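Local coordinates for amidase, hydantoinase/carbamoylase family (Burkholderia vietnamiensis, PDB 5I4M), which probably hydrolyses N-carbamoyl-L-amino acids as a zinc-dependent amidase of the peptidase M20 family, with two zinc ions per subunit, at residues C75-T78 with N84-M87; F86-G91 with G200-H205; D325-I330 with L336-E341; A165-L170 with L384-P389; R30-S35 with A412-G417. All blocks are in the same frame, centred on the assembly; numbering follows the deposited sequence. Where two conformers were deposited one is given.

Interaction 1. Residues C75-T78 with N84-M87; sequences CTVT and NVFM
Thr78 and Phe86 face each other as an antiparallel hydrogen-bonded pair, each backbone both giving and taking one bond. Phe86 N donates to Thr78 O over 2.9 Å, almost straight at 178°, and Thr78 N returns a bond to Phe86 O. One step away, Val77 and Met87 form the non-hydrogen-bonded pair, with CA atoms 4.7 Å apart. Here the backbones are joined by a CA-H...O contact, Val77 CA lying 3.2 Å from Phe86 O, so that this carbonyl oxygen meets both an N-H and a C-H of the opposite strand.

Water adds a third partner to the same oxygen. It donates to Phe86 O and sits 2.7 Å from Thr78 OG1, which its first torsion (52°) places between backbone N and carbonyl carbon, 3.5 Å from Phe86 CB.

Apolar contacts lie on the other face of the strands. Val77 CG1 meets Val85 CG1 at 3.8 Å, while Val77 CG2 runs beside Met87 CG at 4.0 Å, the two side chains pointing the same way. Helix 57-72 packs on this face, touching Val77, Val85 and Met87, whereas Thr78 and Phe86 point to the opposite one. The strand axes, at 164°, are close to antiparallel, and the arrangement is a beta hairpin of strands 76-79 and 85-89, continued across Val85 and Met87 by strand 141-145.

Interaction 2. Residues F86-G91 with G200-H205; sequences FMRRAG and GGRKLH
A bend at chi3 (-66°) turns the guanidinium of Arg202 toward strand 85-89, while Arg88 reaches out to meet it with its chain extended from CG to NE. Arg202 NH2 comes to 3.3 Å from Phe86 CD2 and to 3.7 Å from CE2 of the same ring. The ring and guanidinium planes stand 90° apart, and Phe86 CD2 lies at the edge of the guanidinium, near its plane. With Arg202 CZ 5.2 Å from the Phe86 ring centroid, the cation-pi attraction is long and at most weak.

The two arginines approach each other through Arg88 NH1 and Arg202 NH1, 4.0 Å apart, with guanidinium planes inclined at 71°. A water accepts from Arg202 NH1 at 3.1 Å, in the plane of that group, and more weakly from Arg88 NH1. Glu142 OE1 forms salt bridges with both NH1 atoms, so the two arginines converge on one carboxylate. Glu142 belongs to strand 141-145, the neighbour of 85-89, and also touches Phe86. The arrangement is thus a carboxylate shared between two arginines, tying the loop before strand 206-212 to strands 85-89 and 141-145, away from the zinc site.

Interaction 3. Residues D325-I330 with L336-E341; sequences DGVARI and LDTALE
Val327 points its CG1 methyl from helix 313-334 onto strand 337-350, where it meets Thr338 CG2 at 3.8 Å and, more loosely, Leu340 CD1 at 4.2 Å. The valine therefore lies over two alternate residues of the strand, whose side chains project toward the helix on the same face. The side chains of Val327 and Thr338 pass each other at a slant. In Thr338 the first torsion (-56°) sets OG1 beside the backbone N and leaves CG2 on the far side from it, where the methyl meets the valine. No hydrogen bond crosses between 325-330 and 336-341, and their contact buries 152 Å² in all.

Helix and strand follow one another in the chain with a short turn between them. The strand is hydrogen-bonded through Asp337, Ala339 and Glu341 to strand 225-242, and Val327 touches both Thr338 and Phe241 of these adjacent strands, so the helix packs on a face of the sheet. Such helix-on-sheet packing is consistent with the smaller, dimerisation domain of M20 enzymes. Phe241 also touches Leu336 and Thr338, extending the apolar layer beneath the helix. Val266 of helix 259-276 touches both Val327 and Ile330.

Interaction 4. Residues A165-L170 with L384-P389; sequences AGVFPL and LAQVAP
This is a water-bridged surface contact between two loops, one following helix 159-164 and the other leading from helix 380-384 to strand 390-395. Val387 CG1 packs on Ala165 CB at 4.1 Å and also lies 3.3 Å from Ala165 O. The valine's first torsion (-64°) sets CG1 beside its own backbone N and against Ala165, where the other loop begins.

Gln386 supplies the polar part. A water donates to Gln386 OE1 and to Ala165 O, each at 2.9 Å, and so links the amide to the carbonyl without a direct hydrogen bond between the segments. Val167 CG2 approaches the same amide, 3.4 Å from Gln386 OE1, with the two side chains crossing at about a right angle.

The backbone geometry shapes both loops. Gly166, at positive phi (85°), ends helix 159-164 in a Schellman motif and turns the chain onward to Val167. In the other loop Leu384 O accepts from both Val387 N and Ala388 N, holding the turn that presents Gln386 and Val387. Around the contact, Tyr383 of helix 380-384 touches Ala165 and Val167, Ile349 of strand 337-350 meets Gln386, and Pro169 occupies the N-cap position of helix 170-175 just beyond.

Interaction 5. Residues R30-S35 with A412-G417; sequences RRLWDS and AWIEAG
After Arg31, which is turned to helix 117-132 and forms salt bridges there with Glu125 and Asp132, Leu32 is the first residue of 30-35 to make close contact with Ile414: it points toward helix 411-429 and brings CD2 to 3.7 Å from Ile414 CG2. Leu32 CG also lies close to Ile414 CG2, at 3.9 Å, and the two side chains cross at about a right angle. The branched end of the leucine thus extends from its helix to the isoleucine.

Trp33 follows and uses a different branch of the same isoleucine: Trp33 CZ3 is 3.8 Å from Ile414 CG1, which sits near the plane of the indole at its edge and not over a face. Ile414 is thus held by consecutive residues, CG2 against leucine and CG1 against tryptophan. Further on, Ser35 OG donates to Leu32 O over 2.6 Å, a bond within the first helix that ties its hydroxyl back to the carbonyl one turn earlier.

The nearest CA atoms, Trp33 and Ile414, are 7.2 Å apart, a close helix-helix approach. No hydrogen bond or salt bridge crosses it, which implies that van der Waals and hydrophobic contact joins helix 29-39 near the N terminus to helix 411-429 near the C terminus.

Interactions 1 and 2 share Phe86 and Met87 on strand 85-89, their centres 9 Å apart, and a probable backbone bond, Thr76 O to Arg88 N, continues the hairpin pairing from one into the other. Interaction 2 also touches interaction 4, where Leu204 and His205 pack on Ala388 and Pro389; along the chain these two alternate. Interaction 5 encloses the other four in sequence, so it joins helices near the two ends of the chain. Interaction 3 stands apart, its centre about 45 Å from those of interactions 1 and 2, on the opposite side of the chain's centre, consistent with the two-domain layout of M20 enzymes.

Interaction 1. Residues C75-T78 with N84-M87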
# COMPACT_ATOMS: atom_id res chain seq x y z
N CYS A 75 -18.40 -10.89 39.18
CA CYS A 75 -19.26 -10.59 38.05
C CYS A 75 -19.73 -11.86 37.35
O CYS A 75 -19.02 -12.86 37.29
CB CYS A 75 -18.54 -9.72 37.02
SG CYS A 75 -18.12 -8.09 37.62
N THR A 76 -20.96 -11.80 36.83
CA THR A 76 -21.45 -12.78 35.88
C THR A 76 -21.25 -12.22 34.47
O THR A 76 -21.38 -11.01 34.25
CB THR A 76 -22.93 -13.11 36.13
OG1 THR A 76 -23.69 -11.89 36.17
CG2 THR A 76 -23.07 -13.81 37.47
N VAL A 77 -20.90 -13.08 33.53
CA VAL A 77 -20.45 -12.64 32.22
C VAL A 77 -21.34 -13.24 31.15
O VAL A 77 -21.65 -14.44 31.18
CB VAL A 77 -18.97 -13.02 31.98
CG1 VAL A 77 -18.50 -12.47 30.64
CG2 VAL A 77 -18.11 -12.46 33.10
N THR A 78 -21.74 -12.41 30.19
CA THR A 78 -22.44 -12.84 29.00
C THR A 78 -21.75 -12.21 27.79
O THR A 78 -21.04 -11.21 27.92
CB THR A 78 -23.94 -12.45 29.03
OG1 THR A 78 -24.06 -11.05 29.32
CG2 THR A 78 -24.70 -13.25 30.09
N ASN A 84 -19.71 -8.51 22.00
CA ASN A 84 -19.65 -7.60 23.13
C ASN A 84 -19.71 -8.40 24.43
O ASN A 84 -20.48 -9.36 24.54
CB ASN A 84 -20.79 -6.58 23.09
CG ASN A 84 -20.85 -5.79 21.80
OD1 ASN A 84 -19.84 -5.29 21.31
ND2 ASN A 84 -22.06 -5.66 21.23
N VAL A 85 -18.90 -8.00 25.40
CA VAL A 85 -18.75 -8.74 26.66
C VAL A 85 -19.37 -7.91 27.78
O VAL A 85 -18.95 -6.77 28.00
CB VAL A 85 -17.28 -9.04 26.96
CG1 VAL A 85 -17.17 -9.86 28.25
CG2 VAL A 85 -16.61 -9.73 25.79
N PHE A 86 -20.32 -8.50 28.51
CA PHE A 86 -21.04 -7.81 29.58
C PHE A 86 -20.67 -8.45 30.91
O PHE A 86 -21.00 -9.62 31.16
CB PHE A 86 -22.54 -7.85 29.32
CG PHE A 86 -22.92 -7.22 28.01
CD1 PHE A 86 -22.91 -7.95 26.83
CD2 PHE A 86 -23.26 -5.88 27.95
CE1 PHE A 86 -23.25 -7.36 25.62
CE2 PHE A 86 -23.59 -5.27 26.75
CZ PHE A 86 -23.59 -6.01 25.58
N MET A 87 -20.00 -7.69 31.75
CA MET A 87 -19.56 -8.14 33.07
C MET A 87 -20.43 -7.43 34.10
O MET A 87 -20.32 -6.21 34.28
CB MET A 87 -18.07 -7.87 33.25
CG MET A 87 -17.20 -8.67 32.30
SD MET A 87 -15.56 -7.96 31.97
CE MET A 87 -15.94 -6.77 30.68
O HOH W 1 -23.82 -10.28 31.85

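Interaction 2. Residues F86-G91 with G200-H205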
# COMPACT_ATOMS: atom_id res chain seq x y z
N PHE A 86 -20.32 -8.50 28.51
CA PHE A 86 -21.04 -7.81 29.58
C PHE A 86 -20.67 -8.45 30.91
O PHE A 86 -21.00 -9.62 31.16
CB PHE A 86 -22.54 -7.85 29.32
CG PHE A 86 -22.92 -7.22 28.01
CD1 PHE A 86 -22.91 -7.95 26.83
CD2 PHE A 86 -23.26 -5.88 27.95
CE1 PHE A 86 -23.25 -7.36 25.62
CE2 PHE A 86 -23.59 -5.27 26.75
CZ PHE A 86 -23.59 -6.01 25.58
N MET A 87 -20.00 -7.69 31.75
CA MET A 87 -19.56 -8.14 33.07
C MET A 87 -20.43 -7.43 34.10
O MET A 87 -20.32 -6.21 34.28
CB MET A 87 -18.07 -7.87 33.25
CG MET A 87 -17.20 -8.67 32.30
SD MET A 87 -15.56 -7.96 31.97
CE MET A 87 -15.94 -6.77 30.68
N ARG A 88 -21.28 -8.19 34.78
CA ARG A 88 -22.39 -7.64 35.55
C ARG A 88 -22.18 -7.85 37.04
O ARG A 88 -21.94 -8.97 37.49
CB ARG A 88 -23.70 -8.30 35.11
CG ARG A 88 -24.93 -7.88 35.87
CD ARG A 88 -26.14 -8.50 35.20
NE ARG A 88 -27.38 -8.33 35.94
CZ ARG A 88 -28.33 -7.45 35.62
NH1 ARG A 88 -28.19 -6.64 34.57
NH2 ARG A 88 -29.43 -7.40 36.37
N ARG A 89 -22.30 -6.76 37.81
CA ARG A 89 -22.32 -6.82 39.27
C ARG A 89 -23.76 -6.60 39.73
O ARG A 89 -24.32 -5.52 39.54
CB ARG A 89 -21.39 -5.77 39.88
CG ARG A 89 -21.30 -5.82 41.42
CD ARG A 89 -20.45 -4.66 41.94
NE ARG A 89 -20.10 -4.77 43.35
CZ ARG A 89 -20.80 -4.24 44.35
NH1 ARG A 89 -21.92 -3.56 44.11
NH2 ARG A 89 -20.37 -4.39 45.60
N ALA A 90 -24.34 -7.63 40.36
CA ALA A 90 -25.74 -7.58 40.76
C ALA A 90 -26.05 -6.35 41.62
O ALA A 90 -25.22 -5.89 42.40
CB ALA A 90 -26.12 -8.85 41.53
N GLY A 91 -27.26 -5.82 41.46
CA GLY A 91 -27.78 -4.82 42.36
C GLY A 91 -28.79 -5.40 43.34
O GLY A 91 -29.08 -6.60 43.35
N GLY A 200 -28.16 -6.10 21.85
CA GLY A 200 -29.17 -5.09 22.09
C GLY A 200 -30.47 -5.68 22.58
O GLY A 200 -30.63 -6.89 22.74
N GLY A 201 -31.43 -4.78 22.83
CA GLY A 201 -32.75 -5.12 23.32
C GLY A 201 -32.97 -4.73 24.77
O GLY A 201 -34.08 -4.34 25.14
N ARG A 202 -31.93 -4.80 25.58
CA ARG A 202 -32.07 -4.57 27.01
C ARG A 202 -32.12 -3.07 27.27
O ARG A 202 -31.29 -2.32 26.75
CB ARG A 202 -30.88 -5.16 27.77
CG ARG A 202 -30.86 -6.66 27.87
CD ARG A 202 -29.88 -7.05 28.94
NE ARG A 202 -28.50 -6.71 28.59
CZ ARG A 202 -27.64 -6.17 29.44
NH1 ARG A 202 -28.03 -5.88 30.68
NH2 ARG A 202 -26.40 -5.92 29.06
N LYS A 203 -33.08 -2.64 28.07
CA LYS A 203 -33.09 -1.26 28.52
C LYS A 203 -31.89 -1.03 29.44
O LYS A 203 -31.61 -1.83 30.33
CB LYS A 203 -34.38 -0.93 29.26
N LEU A 204 -31.19 0.07 29.21
CA LEU A 204 -30.14 0.52 30.10
C LEU A 204 -30.65 1.72 30.89
O LEU A 204 -31.29 2.61 30.34
CB LEU A 204 -28.88 0.91 29.32
CG LEU A 204 -28.35 -0.13 28.33
CD1 LEU A 204 -27.13 0.38 27.57
CD2 LEU A 204 -28.03 -1.45 29.04
N HIS A 205 -30.36 1.73 32.19
CA HIS A 205 -30.78 2.85 33.02
C HIS A 205 -29.95 4.10 32.71
O HIS A 205 -30.50 5.20 32.60
CB HIS A 205 -30.65 2.49 34.50
CG HIS A 205 -31.11 3.58 35.42
ND1 HIS A 205 -32.41 4.04 35.43
CD2 HIS A 205 -30.45 4.29 36.36
CE1 HIS A 205 -32.52 4.99 36.34
NE2 HIS A 205 -31.35 5.16 36.92
O HOH W 2 -30.55 -6.33 32.42

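Interaction 3. Residues D325-I330 with L336-E341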
# COMPACT_ATOMS: atom_id res chain seq x y z
N ASP A 325 -18.08 16.63 -5.31
CA ASP A 325 -17.87 17.50 -6.46
C ASP A 325 -16.41 17.49 -6.90
O ASP A 325 -16.10 17.37 -8.09
CB ASP A 325 -18.32 18.92 -6.11
CG ASP A 325 -18.15 19.88 -7.26
OD1 ASP A 325 -18.79 19.67 -8.30
OD2 ASP A 325 -17.38 20.85 -7.11
N GLY A 326 -15.49 17.63 -5.94
CA GLY A 326 -14.08 17.71 -6.29
C GLY A 326 -13.54 16.40 -6.82
O GLY A 326 -12.68 16.38 -7.71
N VAL A 327 -14.02 15.28 -6.27
CA VAL A 327 -13.60 13.97 -6.75
C VAL A 327 -14.04 13.78 -8.20
O VAL A 327 -13.27 13.29 -9.04
CB VAL A 327 -14.17 12.86 -5.85
CG1 VAL A 327 -14.14 11.50 -6.55
CG2 VAL A 327 -13.39 12.80 -4.52
N ALA A 328 -15.28 14.17 -8.52
CA ALA A 328 -15.75 14.06 -9.89
C ALA A 328 -14.91 14.91 -10.83
O ALA A 328 -14.60 14.48 -11.95
CB ALA A 328 -17.22 14.47 -9.99
N ARG A 329 -14.55 16.11 -10.41
CA ARG A 329 -13.76 16.99 -11.27
C ARG A 329 -12.38 16.39 -11.54
O ARG A 329 -11.90 16.40 -12.68
CB ARG A 329 -13.64 18.37 -10.64
CG ARG A 329 -12.68 19.30 -11.38
CD ARG A 329 -12.40 20.55 -10.57
NE ARG A 329 -12.16 20.23 -9.16
CZ ARG A 329 -10.99 19.83 -8.67
NH1 ARG A 329 -9.94 19.69 -9.47
NH2 ARG A 329 -10.87 19.56 -7.37
N ILE A 330 -11.74 15.88 -10.49
CA ILE A 330 -10.41 15.29 -10.65
C ILE A 330 -10.47 14.08 -11.57
O ILE A 330 -9.62 13.91 -12.45
CB ILE A 330 -9.83 14.94 -9.26
CG1 ILE A 330 -9.40 16.22 -8.54
CG2 ILE A 330 -8.66 13.96 -9.40
CD1 ILE A 330 -9.20 16.04 -7.04
N LEU A 336 -10.55 9.05 -15.17
CA LEU A 336 -10.67 7.92 -14.26
C LEU A 336 -12.14 7.57 -14.07
O LEU A 336 -13.01 8.44 -14.11
CB LEU A 336 -10.03 8.25 -12.91
CG LEU A 336 -8.57 8.70 -12.94
CD1 LEU A 336 -8.13 9.18 -11.55
CD2 LEU A 336 -7.68 7.56 -13.42
N ASP A 337 -12.41 6.28 -13.85
CA ASP A 337 -13.70 5.82 -13.35
C ASP A 337 -13.68 5.90 -11.83
O ASP A 337 -12.66 5.64 -11.20
CB ASP A 337 -13.99 4.38 -13.79
CG ASP A 337 -14.19 4.25 -15.29
OD1 ASP A 337 -14.60 5.25 -15.92
OD2 ASP A 337 -13.94 3.16 -15.83
N THR A 338 -14.82 6.28 -11.23
CA THR A 338 -14.89 6.51 -9.79
C THR A 338 -15.93 5.61 -9.16
O THR A 338 -17.08 5.58 -9.60
CB THR A 338 -15.23 7.95 -9.46
OG1 THR A 338 -14.28 8.82 -10.09
CG2 THR A 338 -15.20 8.16 -7.95
N ALA A 339 -15.53 4.90 -8.11
CA ALA A 339 -16.46 4.20 -7.23
C ALA A 339 -16.33 4.88 -5.87
O ALA A 339 -15.29 4.76 -5.22
CB ALA A 339 -16.13 2.72 -7.14
N LEU A 340 -17.35 5.62 -5.46
CA LEU A 340 -17.31 6.35 -4.20
C LEU A 340 -18.48 5.90 -3.35
O LEU A 340 -19.63 5.94 -3.80
CB LEU A 340 -17.36 7.87 -4.44
CG LEU A 340 -17.35 8.79 -3.21
CD1 LEU A 340 -16.84 10.16 -3.59
CD2 LEU A 340 -18.76 8.95 -2.58
N GLU A 341 -18.19 5.51 -2.11
CA GLU A 341 -19.23 5.09 -1.17
C GLU A 341 -18.98 5.77 0.16
O GLU A 341 -17.88 5.70 0.70
CB GLU A 341 -19.25 3.57 -0.96
CG GLU A 341 -20.38 3.13 -0.02
CD GLU A 341 -20.44 1.62 0.20
OE1 GLU A 341 -21.48 1.15 0.72
OE2 GLU A 341 -19.47 0.91 -0.12

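Interaction 4. Residues A165-L170 with L384-P389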
# COMPACT_ATOMS: atom_id res chain seq x y z
N ALA A 165 -27.37 -0.58 19.66
CA ALA A 165 -28.27 0.56 19.72
C ALA A 165 -29.35 0.54 18.65
O ALA A 165 -30.18 1.45 18.63
CB ALA A 165 -27.46 1.86 19.61
N GLY A 166 -29.38 -0.45 17.76
CA GLY A 166 -30.44 -0.50 16.77
C GLY A 166 -30.15 0.31 15.52
O GLY A 166 -31.06 0.50 14.70
N VAL A 167 -28.92 0.80 15.37
CA VAL A 167 -28.56 1.60 14.21
C VAL A 167 -28.30 0.71 13.00
O VAL A 167 -28.68 1.05 11.87
CB VAL A 167 -27.34 2.47 14.55
CG1 VAL A 167 -26.82 3.18 13.30
CG2 VAL A 167 -27.73 3.49 15.62
N PHE A 168 -27.65 -0.43 13.21
CA PHE A 168 -27.28 -1.40 12.19
C PHE A 168 -27.90 -2.76 12.49
O PHE A 168 -27.95 -3.15 13.66
CB PHE A 168 -25.76 -1.59 12.12
CG PHE A 168 -24.98 -0.33 11.96
CD1 PHE A 168 -25.18 0.49 10.87
CD2 PHE A 168 -23.98 -0.00 12.87
CE1 PHE A 168 -24.43 1.65 10.71
CE2 PHE A 168 -23.24 1.15 12.72
CZ PHE A 168 -23.46 1.97 11.64
N PRO A 169 -28.32 -3.52 11.49
CA PRO A 169 -28.77 -4.89 11.75
C PRO A 169 -27.58 -5.79 12.04
O PRO A 169 -26.47 -5.56 11.56
CB PRO A 169 -29.48 -5.30 10.46
CG PRO A 169 -28.95 -4.41 9.41
CD PRO A 169 -28.46 -3.14 10.07
N LEU A 170 -27.83 -6.83 12.83
CA LEU A 170 -26.77 -7.78 13.16
C LEU A 170 -26.04 -8.28 11.92
O LEU A 170 -24.81 -8.37 11.90
CB LEU A 170 -27.35 -8.96 13.95
CG LEU A 170 -26.36 -10.08 14.30
CD1 LEU A 170 -25.24 -9.57 15.21
CD2 LEU A 170 -27.13 -11.23 14.93
N LEU A 384 -24.64 4.45 22.34
CA LEU A 384 -25.46 4.21 23.52
C LEU A 384 -26.36 5.40 23.82
O LEU A 384 -27.47 5.22 24.32
CB LEU A 384 -24.58 3.91 24.73
CG LEU A 384 -23.73 2.66 24.57
CD1 LEU A 384 -22.94 2.38 25.85
CD2 LEU A 384 -24.62 1.48 24.22
N ALA A 385 -25.89 6.61 23.51
CA ALA A 385 -26.70 7.80 23.77
C ALA A 385 -28.02 7.79 23.03
O ALA A 385 -28.95 8.48 23.44
CB ALA A 385 -25.92 9.07 23.41
N GLN A 386 -28.13 7.02 21.94
CA GLN A 386 -29.38 6.95 21.19
C GLN A 386 -30.44 6.13 21.91
O GLN A 386 -31.63 6.26 21.59
CB GLN A 386 -29.13 6.38 19.80
CG GLN A 386 -28.20 7.23 18.92
CD GLN A 386 -28.26 6.81 17.46
OE1 GLN A 386 -29.22 6.18 17.02
NE2 GLN A 386 -27.22 7.15 16.70
N VAL A 387 -30.05 5.27 22.85
CA VAL A 387 -30.99 4.35 23.49
C VAL A 387 -31.02 4.48 25.00
O VAL A 387 -31.92 3.90 25.63
CB VAL A 387 -30.70 2.89 23.09
CG1 VAL A 387 -30.92 2.71 21.59
CG2 VAL A 387 -29.28 2.48 23.49
N ALA A 388 -30.10 5.22 25.61
CA ALA A 388 -30.09 5.33 27.06
C ALA A 388 -29.46 6.66 27.44
O ALA A 388 -28.62 7.17 26.69
CB ALA A 388 -29.31 4.18 27.71
N PRO A 389 -29.82 7.24 28.58
CA PRO A 389 -29.13 8.45 29.05
C PRO A 389 -27.65 8.17 29.22
O PRO A 389 -27.26 7.28 29.98
CB PRO A 389 -29.81 8.75 30.40
CG PRO A 389 -31.07 7.96 30.41
CD PRO A 389 -30.87 6.78 29.52
O HOH W 3 -31.12 4.04 17.58

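Interaction 5. Residues R30-S35 with A412-G417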
# COMPACT_ATOMS: atom_id res chain seq x y z
N ARG A 30 -3.41 2.78 42.25
CA ARG A 30 -2.31 1.92 41.86
C ARG A 30 -2.82 0.62 41.26
O ARG A 30 -2.27 0.12 40.27
CB ARG A 30 -1.40 1.63 43.05
CG ARG A 30 -0.23 0.72 42.69
CD ARG A 30 0.68 0.43 43.88
NE ARG A 30 -0.04 -0.20 44.98
CZ ARG A 30 0.55 -0.61 46.10
NH1 ARG A 30 1.86 -0.47 46.26
NH2 ARG A 30 -0.17 -1.17 47.07
N ARG A 31 -3.87 0.05 41.85
CA ARG A 31 -4.46 -1.16 41.29
C ARG A 31 -4.90 -0.94 39.85
O ARG A 31 -4.64 -1.78 38.98
CB ARG A 31 -5.63 -1.62 42.15
CG ARG A 31 -6.27 -2.92 41.68
CD ARG A 31 -7.27 -3.42 42.71
NE ARG A 31 -8.35 -2.47 42.93
CZ ARG A 31 -9.18 -2.51 43.97
NH1 ARG A 31 -9.03 -3.46 44.89
NH2 ARG A 31 -10.15 -1.61 44.11
N LEU A 32 -5.55 0.20 39.58
CA LEU A 32 -5.97 0.51 38.22
C LEU A 32 -4.77 0.71 37.29
O LEU A 32 -4.72 0.14 36.20
CB LEU A 32 -6.85 1.77 38.24
CG LEU A 32 -7.24 2.34 36.87
CD1 LEU A 32 -7.92 1.30 36.01
CD2 LEU A 32 -8.16 3.55 37.07
N TRP A 33 -3.80 1.51 37.72
CA TRP A 33 -2.60 1.74 36.92
C TRP A 33 -1.89 0.43 36.59
O TRP A 33 -1.50 0.19 35.44
CB TRP A 33 -1.65 2.69 37.63
CG TRP A 33 -0.41 2.97 36.83
CD1 TRP A 33 0.79 2.31 36.90
CD2 TRP A 33 -0.25 3.97 35.81
NE1 TRP A 33 1.68 2.84 35.99
CE2 TRP A 33 1.06 3.86 35.31
CE3 TRP A 33 -1.11 4.95 35.28
CZ2 TRP A 33 1.55 4.70 34.31
CZ3 TRP A 33 -0.62 5.77 34.28
CH2 TRP A 33 0.69 5.65 33.81
N ASP A 34 -1.70 -0.42 37.60
CA ASP A 34 -1.03 -1.70 37.35
C ASP A 34 -1.83 -2.57 36.39
O ASP A 34 -1.24 -3.30 35.58
CB ASP A 34 -0.78 -2.44 38.67
CG ASP A 34 0.22 -1.73 39.56
OD1 ASP A 34 0.93 -0.84 39.05
OD2 ASP A 34 0.31 -2.08 40.76
N SER A 35 -3.16 -2.50 36.45
CA SER A 35 -3.93 -3.28 35.49
C SER A 35 -3.72 -2.75 34.08
O SER A 35 -3.66 -3.54 33.13
CB SER A 35 -5.41 -3.29 35.87
OG SER A 35 -6.06 -2.06 35.60
N ALA A 412 -1.90 10.41 37.98
CA ALA A 412 -2.89 11.33 38.54
C ALA A 412 -4.13 11.43 37.67
O ALA A 412 -5.26 11.35 38.17
CB ALA A 412 -2.27 12.71 38.75
N TRP A 413 -3.95 11.62 36.35
CA TRP A 413 -5.11 11.71 35.45
C TRP A 413 -5.90 10.42 35.46
O TRP A 413 -7.14 10.44 35.48
CB TRP A 413 -4.66 12.02 34.02
CG TRP A 413 -4.06 13.35 33.85
CD1 TRP A 413 -4.17 14.44 34.68
CD2 TRP A 413 -3.23 13.76 32.77
NE1 TRP A 413 -3.46 15.50 34.17
CE2 TRP A 413 -2.86 15.10 33.00
CE3 TRP A 413 -2.74 13.11 31.62
CZ2 TRP A 413 -2.05 15.82 32.12
CZ3 TRP A 413 -1.92 13.82 30.75
CH2 TRP A 413 -1.58 15.16 31.01
N ILE A 414 -5.21 9.28 35.37
CA ILE A 414 -5.89 7.99 35.31
C ILE A 414 -6.75 7.79 36.55
O ILE A 414 -7.93 7.43 36.46
CB ILE A 414 -4.85 6.86 35.13
CG1 ILE A 414 -4.20 6.96 33.76
CG2 ILE A 414 -5.49 5.48 35.33
CD1 ILE A 414 -5.22 6.87 32.60
N GLU A 415 -6.18 8.07 37.73
CA GLU A 415 -6.93 7.89 38.97
C GLU A 415 -8.10 8.87 39.06
O GLU A 415 -9.21 8.48 39.45
CB GLU A 415 -5.99 8.06 40.17
CG GLU A 415 -6.67 8.01 41.52
CD GLU A 415 -5.68 8.00 42.66
OE1 GLU A 415 -6.10 8.05 43.83
OE2 GLU A 415 -4.47 7.93 42.38
N ALA A 416 -7.88 10.13 38.67
CA ALA A 416 -8.94 11.13 38.79
C ALA A 416 -10.14 10.76 37.93
O ALA A 416 -11.29 10.89 38.38
CB ALA A 416 -8.42 12.50 38.38
N GLY A 417 -9.91 10.33 36.69
CA GLY A 417 -11.02 10.00 35.82
C GLY A 417 -11.84 8.84 36.36
O GLY A 417 -13.06 8.82 36.23